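Local structure of enoyl-CoA hydratase (Mycobacterium thermoresistibile, 3T3W) at residues A100-R105 with I251-H256; E108-W113 with G132-W137; P138-I143 with Q227-V232; E163-T168 with Q246-I251. The protein probably catalyses the hydration of enoyl-CoA thioesters in lipid metabolism, as a member of the crotonase-like family, and carries a bound zinc ion in this crystal. All coordinates share one frame; numbering follows the deposited sequence.

Contact 1 of 4, residues A100-R105 with I251-H256. With ZN (zinc ion), chain T.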
loop_
_atom_site.group_PDB
_atom_site.type_symbol
_atom_site.label_atom_id
_atom_site.label_comp_id
_atom_site.label_asym_id
_atom_site.label_seq_id
_atom_site.Cartn_x
_atom_site.Cartn_y
_atom_site.Cartn_z
ATOM N N ALA F 100 -26.810 -1.673 3.953
ATOM C CA ALA F 100 -27.079 -2.401 2.744
ATOM C C ALA F 100 -27.516 -1.450 1.639
ATOM O O ALA F 100 -27.023 -1.538 0.497
ATOM C CB ALA F 100 -28.166 -3.456 2.986
ATOM N N HIS F 101 -28.473 -0.567 1.922
ATOM C CA HIS F 101 -29.001 0.271 0.852
ATOM C C HIS F 101 -27.979 1.304 0.376
ATOM O O HIS F 101 -27.857 1.570 -0.836
ATOM C CB HIS F 101 -30.305 0.889 1.313
ATOM C CG HIS F 101 -31.480 -0.045 1.192
ATOM N ND1 HIS F 101 -31.874 -0.865 2.199
ATOM C CD2 HIS F 101 -32.294 -0.340 0.109
ATOM C CE1 HIS F 101 -32.932 -1.610 1.770
ATOM N NE2 HIS F 101 -33.190 -1.280 0.517
ATOM N N GLU F 102 -27.224 1.882 1.293
ATOM C CA GLU F 102 -26.220 2.875 0.900
ATOM C C GLU F 102 -25.061 2.182 0.182
ATOM O O GLU F 102 -24.458 2.761 -0.743
ATOM C CB GLU F 102 -25.704 3.633 2.125
ATOM C CG GLU F 102 -26.759 4.551 2.766
ATOM C CD GLU F 102 -26.164 5.699 3.574
ATOM O OE1 GLU F 102 -26.918 6.714 3.778
ATOM O OE2 GLU F 102 -24.976 5.625 3.993
ATOM N N SER F 103 -24.743 0.950 0.569
ATOM C CA SER F 103 -23.642 0.261 -0.103
ATOM C C SER F 103 -23.956 0.036 -1.584
ATOM O O SER F 103 -23.044 0.043 -2.420
ATOM C CB SER F 103 -23.178 -1.027 0.594
ATOM O OG SER F 103 -24.114 -2.043 0.443
ATOM N N ARG F 104 -25.222 -0.155 -1.908
ATOM C CA ARG F 104 -25.645 -0.389 -3.274
ATOM C C ARG F 104 -25.753 0.922 -4.054
ATOM O O ARG F 104 -25.033 1.158 -5.040
ATOM C CB ARG F 104 -26.988 -1.136 -3.285
ATOM C CG ARG F 104 -27.538 -1.392 -4.687
ATOM C CD ARG F 104 -28.982 -1.896 -4.659
ATOM N NE ARG F 104 -29.591 -1.805 -5.998
ATOM C CZ ARG F 104 -30.886 -1.961 -6.258
ATOM N NH1 ARG F 104 -31.745 -2.220 -5.266
ATOM N NH2 ARG F 104 -31.335 -1.864 -7.516
ATOM N N ARG F 105 -26.632 1.809 -3.631
ATOM C CA ARG F 105 -26.937 2.962 -4.516
ATOM C C ARG F 105 -25.975 4.148 -4.418
ATOM O O ARG F 105 -25.943 4.983 -5.320
ATOM C CB ARG F 105 -28.355 3.451 -4.287
ATOM C CG ARG F 105 -29.381 2.423 -4.710
ATOM C CD ARG F 105 -30.759 3.077 -4.693
ATOM N NE ARG F 105 -31.788 2.275 -5.325
ATOM C CZ ARG F 105 -32.606 1.435 -4.711
ATOM N NH1 ARG F 105 -32.503 1.218 -3.399
ATOM N NH2 ARG F 105 -33.578 0.837 -5.419
ATOM N N ILE F 251 -16.366 4.156 8.080
ATOM C CA ILE F 251 -16.320 5.360 8.946
ATOM C C ILE F 251 -17.662 6.147 8.849
ATOM O O ILE F 251 -18.250 6.553 9.856
ATOM C CB ILE F 251 -15.098 6.224 8.592
ATOM C CG1 ILE F 251 -13.804 5.477 8.929
ATOM C CG2 ILE F 251 -15.175 7.631 9.265
ATOM C CD1 ILE F 251 -12.505 6.053 8.344
ATOM N N HIS F 252 -18.128 6.356 7.626
ATOM C CA HIS F 252 -19.407 7.000 7.360
ATOM C C HIS F 252 -20.530 6.272 8.081
ATOM O O HIS F 252 -21.360 6.901 8.763
ATOM C CB HIS F 252 -19.606 7.073 5.868
ATOM C CG HIS F 252 -20.943 7.650 5.464
ATOM N ND1 HIS F 252 -21.082 8.927 5.039
ATOM C CD2 HIS F 252 -22.212 7.073 5.421
ATOM C CE1 HIS F 252 -22.389 9.165 4.767
ATOM N NE2 HIS F 252 -23.088 8.044 5.010
ATOM N N GLN F 253 -20.534 4.957 8.008
ATOM C CA GLN F 253 -21.565 4.170 8.661
ATOM C C GLN F 253 -21.524 4.254 10.195
ATOM O O GLN F 253 -22.564 4.141 10.857
ATOM C CB GLN F 253 -21.527 2.719 8.149
ATOM C CG GLN F 253 -21.897 2.580 6.676
ATOM C CD GLN F 253 -23.297 3.047 6.341
ATOM O OE1 GLN F 253 -24.203 2.923 7.152
ATOM N NE2 GLN F 253 -23.469 3.643 5.171
ATOM N N THR F 254 -20.348 4.440 10.794
ATOM C CA THR F 254 -20.315 4.657 12.253
ATOM C C THR F 254 -21.059 5.963 12.607
ATOM O O THR F 254 -21.536 6.116 13.749
ATOM C CB THR F 254 -18.892 4.695 12.882
ATOM O OG1 THR F 254 -18.168 5.870 12.438
ATOM C CG2 THR F 254 -18.140 3.395 12.557
ATOM N N GLY F 255 -21.125 6.902 11.661
ATOM C CA GLY F 255 -21.900 8.143 11.873
ATOM C C GLY F 255 -23.359 7.859 11.980
ATOM O O GLY F 255 -24.073 8.326 12.907
ATOM N N HIS F 256 -23.828 7.053 11.044
ATOM C CA HIS F 256 -25.215 6.615 11.101
ATOM C C HIS F 256 -25.499 5.848 12.361
ATOM O O HIS F 256 -26.559 6.043 12.977
ATOM C CB HIS F 256 -25.608 5.738 9.921
ATOM C CG HIS F 256 -25.732 6.480 8.627
ATOM N ND1 HIS F 256 -26.589 7.538 8.479
ATOM C CD2 HIS F 256 -25.090 6.329 7.417
ATOM C CE1 HIS F 256 -26.505 7.993 7.222
ATOM N NE2 HIS F 256 -25.606 7.260 6.561
HETATM ZN ZN ZN T . -25.073 7.662 4.560
HETATM O O HOH W 1 -25.658 9.687 4.702
#

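Contact 2 of 4, residues E108-W113 with G132-W137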
loop_
_atom_site.group_PDB
_atom_site.type_symbol
_atom_site.label_atom_id
_atom_site.label_comp_id
_atom_site.label_asym_id
_atom_site.label_seq_id
_atom_site.Cartn_x
_atom_site.Cartn_y
_atom_site.Cartn_z
ATOM N N GLU F 108 -21.556 1.406 -4.482
ATOM C CA GLU F 108 -21.376 0.485 -5.606
ATOM C C GLU F 108 -21.690 1.183 -6.949
ATOM O O GLU F 108 -20.952 1.027 -7.930
ATOM C CB GLU F 108 -22.251 -0.771 -5.437
ATOM C CG GLU F 108 -22.174 -1.816 -6.550
ATOM C CD GLU F 108 -23.258 -2.891 -6.444
ATOM O OE1 GLU F 108 -23.551 -3.337 -5.301
ATOM O OE2 GLU F 108 -23.836 -3.264 -7.512
ATOM N N TYR F 109 -22.760 1.981 -6.985
ATOM C CA TYR F 109 -23.110 2.694 -8.205
ATOM C C TYR F 109 -21.996 3.641 -8.604
ATOM O O TYR F 109 -21.592 3.658 -9.743
ATOM C CB TYR F 109 -24.392 3.484 -8.004
ATOM C CG TYR F 109 -25.713 2.718 -8.149
ATOM C CD1 TYR F 109 -25.774 1.326 -8.234
ATOM C CD2 TYR F 109 -26.926 3.417 -8.155
ATOM C CE1 TYR F 109 -27.000 0.650 -8.337
ATOM C CE2 TYR F 109 -28.154 2.738 -8.264
ATOM C CZ TYR F 109 -28.193 1.372 -8.346
ATOM O OH TYR F 109 -29.431 0.694 -8.431
ATOM N N SER F 110 -21.516 4.434 -7.656
ATOM C CA SER F 110 -20.521 5.459 -7.964
ATOM C C SER F 110 -19.213 4.788 -8.431
ATOM O O SER F 110 -18.584 5.257 -9.385
ATOM C CB SER F 110 -20.300 6.407 -6.793
ATOM O OG SER F 110 -21.371 7.325 -6.615
ATOM N N LEU F 111 -18.811 3.687 -7.791
ATOM C CA LEU F 111 -17.628 2.951 -8.256
ATOM C C LEU F 111 -17.809 2.344 -9.653
ATOM O O LEU F 111 -16.896 2.401 -10.473
ATOM C CB LEU F 111 -17.203 1.887 -7.227
ATOM C CG LEU F 111 -16.412 2.431 -6.046
ATOM C CD1 LEU F 111 -16.290 1.324 -4.974
ATOM C CD2 LEU F 111 -15.017 2.935 -6.464
ATOM N N ARG F 112 -18.994 1.822 -9.939
ATOM C CA ARG F 112 -19.271 1.277 -11.229
ATOM C C ARG F 112 -19.145 2.359 -12.305
ATOM O O ARG F 112 -18.509 2.127 -13.345
ATOM C CB ARG F 112 -20.684 0.679 -11.273
ATOM C CG ARG F 112 -20.984 0.175 -12.649
ATOM C CD ARG F 112 -21.988 -0.924 -12.641
ATOM N NE ARG F 112 -23.272 -0.608 -12.059
ATOM C CZ ARG F 112 -23.768 -1.179 -10.959
ATOM N NH1 ARG F 112 -25.007 -0.910 -10.563
ATOM N NH2 ARG F 112 -23.036 -2.019 -10.237
ATOM N N TRP F 113 -19.673 3.552 -12.047
ATOM C CA TRP F 113 -19.548 4.638 -13.046
ATOM C C TRP F 113 -18.091 5.056 -13.253
ATOM O O TRP F 113 -17.641 5.283 -14.398
ATOM C CB TRP F 113 -20.368 5.829 -12.616
ATOM C CG TRP F 113 -21.801 5.481 -12.345
ATOM C CD1 TRP F 113 -22.559 4.429 -12.864
ATOM C CD2 TRP F 113 -22.685 6.187 -11.425
ATOM N NE1 TRP F 113 -23.846 4.447 -12.326
ATOM C CE2 TRP F 113 -23.975 5.500 -11.470
ATOM C CE3 TRP F 113 -22.524 7.287 -10.594
ATOM C CZ2 TRP F 113 -25.049 5.908 -10.680
ATOM C CZ3 TRP F 113 -23.605 7.692 -9.811
ATOM C CH2 TRP F 113 -24.846 7.014 -9.862
ATOM N N GLY F 132 -24.387 15.176 -4.368
ATOM C CA GLY F 132 -24.021 15.662 -5.710
ATOM C C GLY F 132 -22.604 15.245 -6.159
ATOM O O GLY F 132 -22.341 14.951 -7.349
ATOM N N LEU F 133 -21.691 15.218 -5.200
ATOM C CA LEU F 133 -20.300 14.840 -5.457
ATOM C C LEU F 133 -20.178 13.395 -5.902
ATOM O O LEU F 133 -19.233 13.026 -6.618
ATOM C CB LEU F 133 -19.460 15.088 -4.203
ATOM C CG LEU F 133 -19.426 16.570 -3.766
ATOM C CD1 LEU F 133 -18.951 16.680 -2.332
ATOM C CD2 LEU F 133 -18.504 17.364 -4.721
ATOM N N LEU F 134 -21.114 12.550 -5.481
ATOM C CA LEU F 134 -21.130 11.146 -5.911
ATOM C C LEU F 134 -21.528 10.989 -7.369
ATOM O O LEU F 134 -21.290 9.932 -7.953
ATOM C CB LEU F 134 -22.046 10.294 -5.020
ATOM C CG LEU F 134 -21.392 9.682 -3.805
ATOM C CD1 LEU F 134 -20.934 10.781 -2.847
ATOM C CD2 LEU F 134 -22.290 8.694 -3.097
ATOM N N LEU F 135 -22.067 12.049 -7.978
ATOM C CA LEU F 135 -22.408 12.002 -9.396
ATOM C C LEU F 135 -21.262 12.512 -10.269
ATOM O O LEU F 135 -21.042 11.950 -11.333
ATOM C CB LEU F 135 -23.674 12.780 -9.688
ATOM C CG LEU F 135 -24.901 12.448 -8.792
ATOM C CD1 LEU F 135 -26.159 13.177 -9.318
ATOM C CD2 LEU F 135 -25.137 10.924 -8.700
ATOM N N CYS F 136 -20.559 13.575 -9.857
ATOM C CA CYS F 136 -19.520 14.146 -10.684
ATOM C C CYS F 136 -18.144 13.526 -10.424
ATOM O O CYS F 136 -17.371 13.350 -11.381
ATOM C CB CYS F 136 -19.471 15.688 -10.570
ATOM S SG CYS F 136 -19.157 16.347 -8.938
ATOM N N TRP F 137 -17.796 13.193 -9.180
ATOM C CA TRP F 137 -16.465 12.602 -8.941
ATOM C C TRP F 137 -16.158 11.360 -9.749
ATOM O O TRP F 137 -15.010 11.206 -10.193
ATOM C CB TRP F 137 -16.207 12.335 -7.463
ATOM C CG TRP F 137 -15.843 13.527 -6.629
ATOM C CD1 TRP F 137 -15.231 14.694 -7.015
ATOM C CD2 TRP F 137 -15.967 13.617 -5.180
ATOM N NE1 TRP F 137 -15.000 15.524 -5.943
ATOM C CE2 TRP F 137 -15.417 14.921 -4.799
ATOM C CE3 TRP F 137 -16.473 12.783 -4.199
ATOM C CZ2 TRP F 137 -15.380 15.336 -3.489
ATOM C CZ3 TRP F 137 -16.438 13.225 -2.886
ATOM C CH2 TRP F 137 -15.883 14.456 -2.539
#

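Contact 3 of 4, residues P138-I143 with Q227-V232. With EDO (1,2-ethanediol), chain H.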
loop_
_atom_site.group_PDB
_atom_site.type_symbol
_atom_site.label_atom_id
_atom_site.label_comp_id
_atom_site.label_asym_id
_atom_site.label_seq_id
_atom_site.Cartn_x
_atom_site.Cartn_y
_atom_site.Cartn_z
ATOM N N PRO F 138 -17.146 10.469 -9.982
ATOM C CA PRO F 138 -16.862 9.277 -10.832
ATOM C C PRO F 138 -16.515 9.587 -12.302
ATOM O O PRO F 138 -16.007 8.729 -13.010
ATOM C CB PRO F 138 -18.149 8.443 -10.720
ATOM C CG PRO F 138 -18.640 8.833 -9.339
ATOM C CD PRO F 138 -18.433 10.320 -9.281
ATOM N N CYS F 139 -16.874 10.781 -12.767
ATOM C CA CYS F 139 -16.520 11.190 -14.109
ATOM C C CYS F 139 -15.012 11.456 -14.186
ATOM O O CYS F 139 -14.377 11.845 -13.209
ATOM C CB CYS F 139 -17.317 12.427 -14.545
ATOM S SG CYS F 139 -19.114 12.150 -14.704
ATOM N N ASP F 140 -14.451 11.244 -15.358
ATOM C CA ASP F 140 -13.044 11.453 -15.579
ATOM C C ASP F 140 -12.632 12.911 -15.487
ATOM O O ASP F 140 -11.590 13.212 -14.904
ATOM C CB ASP F 140 -12.605 10.863 -16.919
ATOM C CG ASP F 140 -12.779 9.359 -16.963
ATOM O OD1 ASP F 140 -12.302 8.688 -16.007
ATOM O OD2 ASP F 140 -13.452 8.879 -17.902
ATOM N N LEU F 141 -13.388 13.776 -16.150
ATOM C CA LEU F 141 -13.140 15.204 -16.225
ATOM C C LEU F 141 -14.355 15.951 -15.686
ATOM O O LEU F 141 -15.511 15.472 -15.806
ATOM C CB LEU F 141 -12.918 15.630 -17.670
ATOM C CG LEU F 141 -11.957 14.782 -18.520
ATOM C CD1 LEU F 141 -11.821 15.377 -19.946
ATOM C CD2 LEU F 141 -10.567 14.693 -17.881
ATOM N N ILE F 142 -14.087 17.088 -15.051
ATOM C CA ILE F 142 -15.159 18.004 -14.602
ATOM C C ILE F 142 -14.966 19.405 -15.190
ATOM O O ILE F 142 -13.884 20.017 -15.064
ATOM C CB ILE F 142 -15.293 18.067 -13.078
ATOM C CG1 ILE F 142 -15.545 16.664 -12.464
ATOM C CG2 ILE F 142 -16.430 19.054 -12.707
ATOM C CD1 ILE F 142 -15.511 16.615 -10.930
ATOM N N ILE F 143 -16.016 19.902 -15.859
ATOM C CA ILE F 143 -16.061 21.288 -16.340
ATOM C C ILE F 143 -17.099 21.989 -15.456
ATOM O O ILE F 143 -18.211 21.488 -15.305
ATOM C CB ILE F 143 -16.466 21.337 -17.841
ATOM C CG1 ILE F 143 -15.558 20.407 -18.721
ATOM C CG2 ILE F 143 -16.468 22.795 -18.397
ATOM C CD1 ILE F 143 -14.073 20.689 -18.684
ATOM N N GLN F 227 -7.460 2.496 -22.359
ATOM C CA GLN F 227 -6.241 2.162 -21.627
ATOM C C GLN F 227 -5.537 3.399 -21.034
ATOM O O GLN F 227 -4.899 3.260 -19.990
ATOM C CB GLN F 227 -5.319 1.276 -22.426
ATOM C CG GLN F 227 -5.904 -0.139 -22.750
ATOM C CD GLN F 227 -6.304 -0.975 -21.536
ATOM O OE1 GLN F 227 -7.329 -0.742 -20.914
ATOM N NE2 GLN F 227 -5.446 -1.925 -21.166
ATOM N N ALA F 228 -5.734 4.591 -21.610
ATOM C CA ALA F 228 -5.302 5.842 -20.947
ATOM C C ALA F 228 -6.069 6.008 -19.643
ATOM O O ALA F 228 -5.496 6.339 -18.596
ATOM C CB ALA F 228 -5.528 7.091 -21.827
ATOM N N LYS F 229 -7.371 5.790 -19.704
ATOM C CA LYS F 229 -8.207 5.866 -18.493
ATOM C C LYS F 229 -7.734 4.827 -17.467
ATOM O O LYS F 229 -7.582 5.161 -16.275
ATOM C CB LYS F 229 -9.693 5.665 -18.811
ATOM C CG LYS F 229 -10.603 5.637 -17.595
ATOM C CD LYS F 229 -12.061 5.676 -18.051
ATOM C CE LYS F 229 -13.008 5.667 -16.865
ATOM N NZ LYS F 229 -14.313 6.327 -17.193
ATOM N N ARG F 230 -7.496 3.602 -17.935
ATOM C CA ARG F 230 -7.023 2.567 -17.042
ATOM C C ARG F 230 -5.687 2.925 -16.405
ATOM O O ARG F 230 -5.455 2.641 -15.224
ATOM C CB ARG F 230 -6.893 1.223 -17.757
ATOM C CG ARG F 230 -6.710 0.083 -16.738
ATOM C CD ARG F 230 -6.622 -1.228 -17.388
ATOM N NE ARG F 230 -6.440 -2.376 -16.477
ATOM C CZ ARG F 230 -7.365 -2.941 -15.692
ATOM N NH1 ARG F 230 -8.556 -2.423 -15.513
ATOM N NH2 ARG F 230 -7.061 -4.035 -15.033
ATOM N N ALA F 231 -4.747 3.418 -17.211
ATOM C CA ALA F 231 -3.446 3.824 -16.690
ATOM C C ALA F 231 -3.586 4.713 -15.454
ATOM O O ALA F 231 -2.940 4.506 -14.408
ATOM C CB ALA F 231 -2.620 4.532 -17.798
ATOM N N VAL F 232 -4.433 5.743 -15.559
ATOM C CA VAL F 232 -4.586 6.660 -14.424
ATOM C C VAL F 232 -5.346 6.012 -13.255
ATOM O O VAL F 232 -4.948 6.110 -12.107
ATOM C CB VAL F 232 -5.255 7.958 -14.902
ATOM C CG1 VAL F 232 -5.622 8.898 -13.735
ATOM C CG2 VAL F 232 -4.331 8.673 -15.925
HETATM C C1 EDO H . -10.862 11.581 -11.760
HETATM O O1 EDO H . -10.347 11.412 -13.049
HETATM C C2 EDO H . -10.278 10.562 -10.826
HETATM O O2 EDO H . -10.774 9.267 -11.231
HETATM O O HOH W 2 -16.258 7.428 -15.352
#

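Contact 4 of 4, residues E163-T168 with Q246-I251. With ZN (zinc ion), chain T.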
loop_
_atom_site.group_PDB
_atom_site.type_symbol
_atom_site.label_atom_id
_atom_site.label_comp_id
_atom_site.label_asym_id
_atom_site.label_seq_id
_atom_site.Cartn_x
_atom_site.Cartn_y
_atom_site.Cartn_z
ATOM N N GLU F 163 -20.608 9.196 1.525
ATOM C CA GLU F 163 -20.297 7.763 1.535
ATOM C C GLU F 163 -19.105 7.364 0.686
ATOM O O GLU F 163 -18.488 6.319 0.942
ATOM C CB GLU F 163 -21.527 7.017 0.980
ATOM C CG GLU F 163 -22.749 7.020 1.898
ATOM C CD GLU F 163 -23.659 8.268 1.846
ATOM O OE1 GLU F 163 -23.320 9.266 1.167
ATOM O OE2 GLU F 163 -24.702 8.243 2.552
ATOM N N TYR F 164 -18.790 8.165 -0.329
ATOM C CA TYR F 164 -17.738 7.913 -1.306
ATOM C C TYR F 164 -16.730 9.031 -1.079
ATOM O O TYR F 164 -16.952 10.197 -1.474
ATOM C CB TYR F 164 -18.329 7.982 -2.707
ATOM C CG TYR F 164 -17.426 7.737 -3.909
ATOM C CD1 TYR F 164 -17.410 6.504 -4.546
ATOM C CD2 TYR F 164 -16.687 8.759 -4.492
ATOM C CE1 TYR F 164 -16.629 6.268 -5.683
ATOM C CE2 TYR F 164 -15.946 8.551 -5.658
ATOM C CZ TYR F 164 -15.927 7.291 -6.260
ATOM O OH TYR F 164 -15.218 7.048 -7.421
ATOM N N HIS F 165 -15.661 8.692 -0.383
ATOM C CA HIS F 165 -14.705 9.687 0.076
ATOM C C HIS F 165 -13.695 10.035 -1.015
ATOM O O HIS F 165 -12.541 9.628 -0.984
ATOM C CB HIS F 165 -14.001 9.251 1.377
ATOM C CG HIS F 165 -13.174 10.350 1.997
ATOM N ND1 HIS F 165 -13.705 11.247 2.875
ATOM C CD2 HIS F 165 -11.876 10.773 1.740
ATOM C CE1 HIS F 165 -12.752 12.147 3.193
ATOM N NE2 HIS F 165 -11.645 11.863 2.497
ATOM N N GLY F 166 -14.129 10.870 -1.948
ATOM C CA GLY F 166 -13.252 11.466 -2.947
ATOM C C GLY F 166 -12.465 12.653 -2.386
ATOM O O GLY F 166 -11.492 13.086 -2.987
ATOM N N HIS F 167 -12.921 13.196 -1.248
ATOM C CA HIS F 167 -12.485 14.500 -0.794
ATOM C C HIS F 167 -10.968 14.601 -0.740
ATOM O O HIS F 167 -10.370 15.579 -1.239
ATOM C CB HIS F 167 -13.026 14.846 0.609
ATOM C CG HIS F 167 -14.501 14.584 0.801
ATOM N ND1 HIS F 167 -15.053 13.330 0.690
ATOM C CD2 HIS F 167 -15.533 15.441 1.178
ATOM C CE1 HIS F 167 -16.374 13.408 0.963
ATOM N NE2 HIS F 167 -16.665 14.702 1.281
ATOM N N THR F 168 -10.322 13.669 -0.063
ATOM C CA THR F 168 -8.888 13.726 0.130
ATOM C C THR F 168 -8.119 13.655 -1.192
ATOM O O THR F 168 -7.107 14.322 -1.352
ATOM C CB THR F 168 -8.411 12.620 1.092
ATOM O OG1 THR F 168 -9.043 12.835 2.362
ATOM C CG2 THR F 168 -6.870 12.639 1.338
ATOM N N GLN F 246 -13.408 2.031 0.419
ATOM C CA GLN F 246 -14.054 1.027 1.243
ATOM C C GLN F 246 -13.897 1.333 2.745
ATOM O O GLN F 246 -14.871 1.196 3.539
ATOM C CB GLN F 246 -13.562 -0.376 0.874
ATOM C CG GLN F 246 -13.877 -0.841 -0.550
ATOM C CD GLN F 246 -15.353 -0.902 -0.860
ATOM O OE1 GLN F 246 -16.188 -1.137 0.025
ATOM N NE2 GLN F 246 -15.696 -0.727 -2.148
ATOM N N SER F 247 -12.695 1.761 3.144
ATOM C CA SER F 247 -12.439 2.094 4.532
ATOM C C SER F 247 -13.339 3.215 5.017
ATOM O O SER F 247 -13.944 3.122 6.118
ATOM C CB SER F 247 -10.966 2.457 4.730
ATOM O OG SER F 247 -10.604 2.400 6.084
ATOM N N VAL F 248 -13.448 4.282 4.227
ATOM C CA VAL F 248 -14.198 5.441 4.672
ATOM C C VAL F 248 -15.694 5.153 4.674
ATOM O O VAL F 248 -16.434 5.682 5.500
ATOM C CB VAL F 248 -13.826 6.730 3.887
ATOM C CG1 VAL F 248 -14.635 7.903 4.434
ATOM C CG2 VAL F 248 -12.316 7.009 4.047
ATOM N N PHE F 249 -16.150 4.245 3.828
ATOM C CA PHE F 249 -17.560 3.854 3.862
ATOM C C PHE F 249 -17.947 3.357 5.258
ATOM O O PHE F 249 -18.953 3.780 5.810
ATOM C CB PHE F 249 -17.895 2.822 2.780
ATOM C CG PHE F 249 -19.343 2.455 2.751
ATOM C CD1 PHE F 249 -20.269 3.323 2.228
ATOM C CD2 PHE F 249 -19.786 1.279 3.305
ATOM C CE1 PHE F 249 -21.607 2.997 2.181
ATOM C CE2 PHE F 249 -21.162 0.941 3.276
ATOM C CZ PHE F 249 -22.056 1.822 2.696
ATOM N N ASP F 250 -17.114 2.522 5.864
ATOM C CA ASP F 250 -17.382 2.088 7.223
ATOM C C ASP F 250 -17.317 3.245 8.247
ATOM O O ASP F 250 -18.142 3.289 9.170
ATOM C CB ASP F 250 -16.469 0.932 7.655
ATOM C CG ASP F 250 -16.715 -0.310 6.804
ATOM O OD1 ASP F 250 -17.898 -0.789 6.836
ATOM O OD2 ASP F 250 -15.775 -0.746 6.064
ATOM N N ILE F 251 -16.366 4.156 8.080
ATOM C CA ILE F 251 -16.320 5.360 8.946
ATOM C C ILE F 251 -17.662 6.147 8.849
ATOM O O ILE F 251 -18.250 6.553 9.856
ATOM C CB ILE F 251 -15.098 6.224 8.592
ATOM C CG1 ILE F 251 -13.804 5.477 8.929
ATOM C CG2 ILE F 251 -15.175 7.631 9.265
ATOM C CD1 ILE F 251 -12.505 6.053 8.344
HETATM ZN ZN ZN T . -25.073 7.662 4.560
HETATM O O HOH W 1 -25.658 9.687 4.702
#

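Contact 1 of 4, residues A100-R105 with I251-H256
Glu102 meets His252 and His256 through a zinc ion, so two helices that barely touch are joined by metal coordination. The glutamate chelates with both oxygens, Glu102 OE1 at 2.2 Å and Glu102 OE2 at 2.1 Å from the zinc. From the facing helix, His252 NE2 and His256 NE2 each bind at 2.1 Å. The histidines form a His-x3-His pair, one turn apart on helix 241-263; His252 has CG anti to its backbone N, whereas His256 has CG anti to the carbonyl carbon, and these different first torsions bring both NE2 atoms to one metal. Water 1 adds a ligand at 2.1 Å from the zinc, and OE2 of Glu163 completes six. Behind the metal, the ND1 atoms bond to carbonyls, His252 to Gly161 O and His256 to Pro266 O, which fixes the turn of each ring.

Gln253 gives the contact's direct hydrogen bond, NE2 to Glu102 OE2 at 2.8 Å, bent to 134° at the hydrogen. It reaches OE2 on the anti side, somewhat out of the carboxylate plane, with amide and carboxylate nearly perpendicular. OE2 is thus gripped by both metal and amide.

The axes of 100-105 and 251-256 stay 11.8 Å apart and run roughly antiparallel, at 142°. Gln253 also packs on Leu95, Ile98 and Tyr99 of helix 95-115, while Ile159, in a loop, touches both histidines.

Contact 2 of 4, residues E108-W113 with G132-W137
Ser110 OG donates a hydrogen bond to Leu134 O at 2.9 Å, approaching 28° off the carbonyl plane. The hydroxyl also lies against the leucine itself, with Ser110 OG 3.4 Å from Leu134 CB. Its torsion sets OG beside its own backbone N (chi1 -74°), on the side facing helix 133-136. One turn further along, the six-membered ring of Trp113 meets the same carbonyl, with Leu134 O at the ring edge, close to the ring plane and 3.7 Å from Trp113 CZ3. That CZ3 also touches Leu135 CD2 at 3.7 Å, the side chains lying alongside each other.

In the next shell, Trp113 NE1 bonds to Asp53 OD1 and its ring stacks on Trp56, holding the indole; Leu49 and Leu52 of helix 46-61 pack on Leu135. In this crotonase-like fold the contact packs helix 95-115 against short helix 133-136, which links strands 127-129 and 141-145.

Leu134 O lies four residues before Pro138, which has no N-H to offer as a helical partner. The buried carbonyl is satisfied instead by a side-chain hydroxyl.

Contact 3 of 4, residues P138-I143 with Q227-V232
Asp140, in the turn leading into strand 141-145, faces Lys229 of helix 222-239 with their CA atoms 7.9 Å apart. In this crotonase-like fold the strand lies in the mixed sheet beside parallel strand 120-124, and the helix belongs to the helical C-terminal part of the chain.

The contact is one buried salt bridge. Lys229 NZ donates to Asp140 OD2 at 2.8 Å on its syn lone pair. The lysine, with CG anti to its backbone N (chi1 176°), stays extended to its end and crosses the aspartate at about a right angle, and its CE sits close to the carboxylate plane at the oxygen edge, 3.2 Å from Asp140 OD1.

Lys229 NZ also bonds to Val116 O and Lys118 O, and Asp140 OD2 accepts from Ser120 N. Asp140 OD1 makes a salt bridge to Lys177 of a neighbouring subunit, so the carboxylate lies between two lysines, which would probably keep it ionised. Water 2 links Pro138 O, at 2.7 Å, to Lys229 NZ, at 2.9 Å.

Contact 4 of 4, residues E163-T168 with Q246-I251
Val248 spreads its branched end against His165, with Val248 CG1 3.4 Å from His165 CB and Val248 CG2 at 3.9 Å from the same carbon. The imidazole root joins in obliquely, His165 CG lying 3.7 Å from Val248 CG1. Thr235 of a neighbouring subunit packs on both His165 and Val248. The other apolar touch is Phe249 CD1 on Glu163 CB.

Among weakly polar contacts, Phe249 turns its ring edge to Glu163 O, which lies in the ring plane 3.7 Å from Phe249 CD1. Tyr99 meets the same ring edge-to-face.

The connecting chain makes an inverse gamma turn centred on His165, closed by Gly166 N to Tyr164 O at 2.9 Å. It presents the histidine to helix 241-263, and His165 NE2 then shares a hydrogen bond with Thr168 OG1 at 2.8 Å, which limits the rotation of the imidazole.

Metal binding falls to Glu163. A bend at chi2 (83°) carries its carboxylate off to the zinc, which only OE2 ligates, at 2.1 Å; Glu163 OE1 stays 4.1 Å from the metal.

In the fold
Contacts 1 and 4 share the zinc, water 1 and helix 241-263, with centres 10 Å apart; Glu102 OE1 and Glu163 OE2 lie 3.0 Å apart as ligands of the one metal. The centres of contacts 1 and 2 are 14 Å apart, and both use helix 95-115, where Ser103 O to Glu108 N at 2.9 Å probably bonds across the wider turn. Trp137 packs on Tyr164 and Gly166, tying contact 2 to contact 4. Pro138 passes the chain from contact 2 to contact 3, whose centre is 26 Å from the centre of contact 1. Subunit interfaces join copies of helices 222-239 and 241-263: Arg230 salt-bridges Asp250 of one neighbouring subunit, and Gln227 hydrogen-bonds Thr254 of a different neighbouring subunit.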